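Long-range contact in actinorhodin polyketide putative beta-ketoacyl synthase 2 (Streptomyces coelicolor A3, PDB 1TQY), which serves as the chain length factor of the actinorhodin polyketide synthase, a ketosynthase-like protein that probably helps set the length of the polyketide chain: residues R45-I59 against A230-L242. Sequence-based numbering, arbitrary orientation.
Sequences RFDVSRYPATLAGQI and AAGYVPGEGGAIL. With NA (sodium ion), chain K.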
# COMPACT_ATOMS: atom_id res chain seq x y z
N ARG B 45 -12.21 21.10 -14.03
CA ARG B 45 -12.21 21.10 -12.57
C ARG B 45 -11.66 22.41 -12.02
O ARG B 45 -11.90 22.75 -10.86
CB ARG B 45 -11.38 19.92 -12.06
CG ARG B 45 -11.94 18.56 -12.43
CD ARG B 45 -13.32 18.35 -11.82
NE ARG B 45 -14.08 17.34 -12.54
CZ ARG B 45 -14.08 16.04 -12.24
NH1 ARG B 45 -13.35 15.59 -11.23
NH2 ARG B 45 -14.81 15.21 -12.97
N PHE B 46 -10.92 23.13 -12.85
CA PHE B 46 -10.31 24.41 -12.49
C PHE B 46 -9.80 25.01 -13.79
O PHE B 46 -10.03 24.44 -14.85
CB PHE B 46 -9.17 24.18 -11.50
CG PHE B 46 -8.13 23.23 -11.99
CD1 PHE B 46 -7.11 23.67 -12.84
CD2 PHE B 46 -8.18 21.88 -11.66
CE1 PHE B 46 -6.17 22.79 -13.34
CE2 PHE B 46 -7.24 20.98 -12.16
CZ PHE B 46 -6.23 21.44 -13.01
N ASP B 47 -9.12 26.16 -13.73
CA ASP B 47 -8.61 26.83 -14.93
C ASP B 47 -7.26 26.27 -15.41
O ASP B 47 -6.22 26.76 -14.99
CB ASP B 47 -8.47 28.33 -14.65
CG ASP B 47 -8.30 29.16 -15.92
OD1 ASP B 47 -7.97 28.59 -16.98
OD2 ASP B 47 -8.50 30.40 -15.85
N VAL B 48 -7.29 25.28 -16.30
CA VAL B 48 -6.05 24.68 -16.81
C VAL B 48 -5.30 25.49 -17.87
O VAL B 48 -4.17 25.15 -18.21
CB VAL B 48 -6.27 23.30 -17.46
CG1 VAL B 48 -6.23 22.22 -16.42
CG2 VAL B 48 -7.57 23.28 -18.24
N SER B 49 -5.93 26.53 -18.39
CA SER B 49 -5.30 27.35 -19.42
C SER B 49 -4.01 27.96 -18.92
O SER B 49 -3.20 28.44 -19.70
CB SER B 49 -6.23 28.49 -19.84
OG SER B 49 -6.35 29.44 -18.80
N ARG B 50 -3.81 27.95 -17.61
CA ARG B 50 -2.59 28.54 -17.08
C ARG B 50 -1.49 27.51 -16.86
O ARG B 50 -0.42 27.84 -16.34
CB ARG B 50 -2.90 29.30 -15.80
CG ARG B 50 -3.63 28.48 -14.75
CD ARG B 50 -4.33 29.39 -13.78
NE ARG B 50 -3.40 30.30 -13.10
CZ ARG B 50 -3.74 31.08 -12.08
NH1 ARG B 50 -2.86 31.89 -11.53
NH2 ARG B 50 -4.98 31.05 -11.60
N TYR B 51 -1.74 26.27 -17.25
CA TYR B 51 -0.76 25.20 -17.11
C TYR B 51 -0.43 24.60 -18.48
O TYR B 51 -1.24 24.67 -19.40
CB TYR B 51 -1.31 24.10 -16.20
CG TYR B 51 -1.65 24.59 -14.82
CD1 TYR B 51 -0.66 24.97 -13.92
CD2 TYR B 51 -2.98 24.69 -14.41
CE1 TYR B 51 -0.99 25.44 -12.66
CE2 TYR B 51 -3.31 25.16 -13.15
CZ TYR B 51 -2.32 25.53 -12.28
OH TYR B 51 -2.65 25.97 -11.03
N PRO B 52 0.75 23.99 -18.62
CA PRO B 52 1.22 23.36 -19.86
C PRO B 52 0.30 22.26 -20.38
O PRO B 52 -0.03 22.21 -21.56
CB PRO B 52 2.59 22.80 -19.49
CG PRO B 52 3.03 23.67 -18.37
CD PRO B 52 1.78 23.89 -17.57
N ALA B 53 -0.10 21.35 -19.50
CA ALA B 53 -0.98 20.26 -19.87
C ALA B 53 -2.41 20.71 -19.59
O ALA B 53 -2.65 21.36 -18.57
CB ALA B 53 -0.65 19.01 -19.06
N THR B 54 -3.34 20.36 -20.47
CA THR B 54 -4.72 20.79 -20.30
C THR B 54 -5.76 19.71 -20.55
O THR B 54 -6.96 19.94 -20.35
CB THR B 54 -5.05 21.94 -21.26
OG1 THR B 54 -4.91 21.47 -22.61
CG2 THR B 54 -4.11 23.11 -21.03
N LEU B 55 -5.32 18.55 -21.00
CA LEU B 55 -6.26 17.47 -21.31
C LEU B 55 -6.25 16.36 -20.26
O LEU B 55 -5.21 16.03 -19.71
CB LEU B 55 -5.92 16.87 -22.68
CG LEU B 55 -6.11 17.75 -23.92
CD1 LEU B 55 -5.80 16.91 -25.15
CD2 LEU B 55 -7.54 18.27 -23.99
N ALA B 56 -7.43 15.80 -20.00
CA ALA B 56 -7.57 14.73 -19.03
C ALA B 56 -8.84 13.93 -19.26
O ALA B 56 -9.77 14.39 -19.92
CB ALA B 56 -7.57 15.29 -17.62
N GLY B 57 -8.86 12.71 -18.72
CA GLY B 57 -10.03 11.86 -18.83
C GLY B 57 -10.92 12.10 -17.62
O GLY B 57 -10.73 11.49 -16.57
N GLN B 58 -11.90 12.99 -17.76
CA GLN B 58 -12.81 13.29 -16.66
C GLN B 58 -14.10 12.50 -16.74
O GLN B 58 -14.57 12.17 -17.83
CB GLN B 58 -13.19 14.76 -16.65
CG GLN B 58 -12.12 15.72 -16.21
CD GLN B 58 -12.59 17.17 -16.32
OE1 GLN B 58 -11.85 18.10 -16.01
NE2 GLN B 58 -13.83 17.36 -16.75
N ILE B 59 -14.65 12.20 -15.57
CA ILE B 59 -15.93 11.52 -15.48
C ILE B 59 -16.86 12.69 -15.15
O ILE B 59 -16.75 13.27 -14.07
CB ILE B 59 -15.95 10.49 -14.34
CG1 ILE B 59 -14.99 9.33 -14.67
CG2 ILE B 59 -17.38 9.98 -14.13
CD1 ILE B 59 -14.93 8.26 -13.59
N ALA B 230 3.63 9.77 -30.66
CA ALA B 230 3.48 9.68 -29.21
C ALA B 230 4.21 10.85 -28.55
O ALA B 230 5.37 11.11 -28.86
CB ALA B 230 4.07 8.37 -28.69
N ALA B 231 3.53 11.56 -27.66
CA ALA B 231 4.15 12.69 -26.99
C ALA B 231 3.71 12.84 -25.54
O ALA B 231 3.57 13.95 -25.04
CB ALA B 231 3.85 13.98 -27.76
N GLY B 232 3.52 11.71 -24.86
CA GLY B 232 3.10 11.75 -23.47
C GLY B 232 1.73 11.15 -23.27
O GLY B 232 0.97 11.01 -24.22
N TYR B 233 1.41 10.78 -22.03
CA TYR B 233 0.11 10.19 -21.77
C TYR B 233 -0.84 11.26 -21.25
O TYR B 233 -0.41 12.32 -20.79
CB TYR B 233 0.23 9.05 -20.75
CG TYR B 233 0.48 9.47 -19.32
CD1 TYR B 233 -0.59 9.75 -18.45
CD2 TYR B 233 1.78 9.59 -18.82
CE1 TYR B 233 -0.36 10.12 -17.13
CE2 TYR B 233 2.02 9.97 -17.50
CZ TYR B 233 0.95 10.22 -16.66
OH TYR B 233 1.18 10.57 -15.35
N VAL B 234 -2.14 10.99 -21.37
CA VAL B 234 -3.16 11.90 -20.86
C VAL B 234 -3.66 11.29 -19.54
O VAL B 234 -4.02 10.11 -19.51
CB VAL B 234 -4.35 12.03 -21.85
CG1 VAL B 234 -5.48 12.82 -21.19
CG2 VAL B 234 -3.89 12.78 -23.13
N PRO B 235 -3.66 12.06 -18.44
CA PRO B 235 -4.12 11.56 -17.14
C PRO B 235 -5.64 11.34 -17.19
O PRO B 235 -6.33 11.97 -18.00
CB PRO B 235 -3.80 12.70 -16.18
CG PRO B 235 -2.77 13.51 -16.90
CD PRO B 235 -3.17 13.44 -18.33
N GLY B 236 -6.15 10.48 -16.32
CA GLY B 236 -7.59 10.26 -16.28
C GLY B 236 -7.98 9.97 -14.84
O GLY B 236 -7.10 9.84 -13.99
N GLU B 237 -9.27 9.88 -14.55
CA GLU B 237 -9.73 9.57 -13.19
C GLU B 237 -10.68 8.40 -13.34
O GLU B 237 -11.36 8.28 -14.36
CB GLU B 237 -10.46 10.76 -12.55
CG GLU B 237 -11.86 11.01 -13.10
CD GLU B 237 -12.57 12.19 -12.43
OE1 GLU B 237 -12.21 12.57 -11.29
OE2 GLU B 237 -13.52 12.73 -13.05
N GLY B 238 -10.73 7.53 -12.34
CA GLY B 238 -11.62 6.40 -12.43
C GLY B 238 -10.90 5.08 -12.25
O GLY B 238 -9.78 5.03 -11.74
N GLY B 239 -11.56 4.01 -12.67
CA GLY B 239 -10.97 2.69 -12.55
C GLY B 239 -12.02 1.61 -12.51
O GLY B 239 -13.08 1.72 -13.13
N ALA B 240 -11.72 0.54 -11.78
CA ALA B 240 -12.65 -0.57 -11.68
C ALA B 240 -12.44 -1.36 -10.42
O ALA B 240 -11.37 -1.35 -9.82
CB ALA B 240 -12.50 -1.48 -12.89
N ILE B 241 -13.49 -2.04 -10.00
CA ILE B 241 -13.42 -2.89 -8.83
C ILE B 241 -14.03 -4.18 -9.32
O ILE B 241 -15.00 -4.17 -10.07
CB ILE B 241 -14.25 -2.31 -7.67
CG1 ILE B 241 -13.61 -1.00 -7.17
CG2 ILE B 241 -14.35 -3.32 -6.55
CD1 ILE B 241 -12.23 -1.16 -6.51
N LEU B 242 -13.44 -5.31 -8.94
CA LEU B 242 -14.01 -6.58 -9.35
C LEU B 242 -14.08 -7.55 -8.20
O LEU B 242 -13.36 -7.41 -7.21
CB LEU B 242 -13.24 -7.20 -10.52
CG LEU B 242 -11.85 -6.75 -10.97
CD1 LEU B 242 -11.44 -7.64 -12.15
CD2 LEU B 242 -11.86 -5.27 -11.42
NA NA K . -15.74 11.95 -19.79
O HOH W 1 -16.66 12.09 -21.93
O HOH W 2 -14.69 14.70 -20.26
O HOH W 3 -17.39 11.65 -18.83
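The guanidinium of Arg-45 meets the carboxylate of Glu-237 end-on, NH1 and NH2 each taking one oxygen, while the carbonyl carbon C of Ile-59 lies in plane at the guanidinium edge. The two side chains come from opposite directions; the planes are 48° apart, and the oxygens sit tilted from the guanidinium plane, each met on its syn side. In this salt bridge Arg-45 NH2 lies 2.8 Å from Glu-237 OE2, and Arg-45 NH1 lies 3.2 Å from Glu-237 OE1. Glu-237 OE2 spends its anti lone pair on Ile-59 N, 2.8 Å away and nearly straight (170°), and Glu-237 OE1 is also hydrogen-bonded to Ser-197 OG. Glu-237 reaches Arg-45 and Ile-59 with CG set between its own backbone N and carbonyl carbon (chi1 74°) and an extended chain beyond; the Glu-237 CG methylene packs on Ile-59 CG1 at 3.9 Å. Ile-59 CD1 continues over Gly-238 CA, and helix 78-93 adds Leu-82.

Next to Glu-237 in the chain, the backbones join in a single beta bridge, Gly-57 N to Pro-235 O (2.7 Å) and Glu-237 N to Gly-57 O (3.0 Å). Val-234 CG1 rests 3.5 Å from Leu-55 O and also against Ala-56 CA. The bridge ties strand 55-57 to the approach of strand 238-246, within the thiolase-like fold. Beside it, Gln-58 O binds the sodium ion with Pro-21 O and waters, and Gln-58 OE1 accepts from Thr-44 N.

Four bonds thus hold a buried carboxylate in place, and the arginine paired with it, together with the Ile-59 N-H and the Ser-197 hydroxyl, would probably keep Glu-237 ionised.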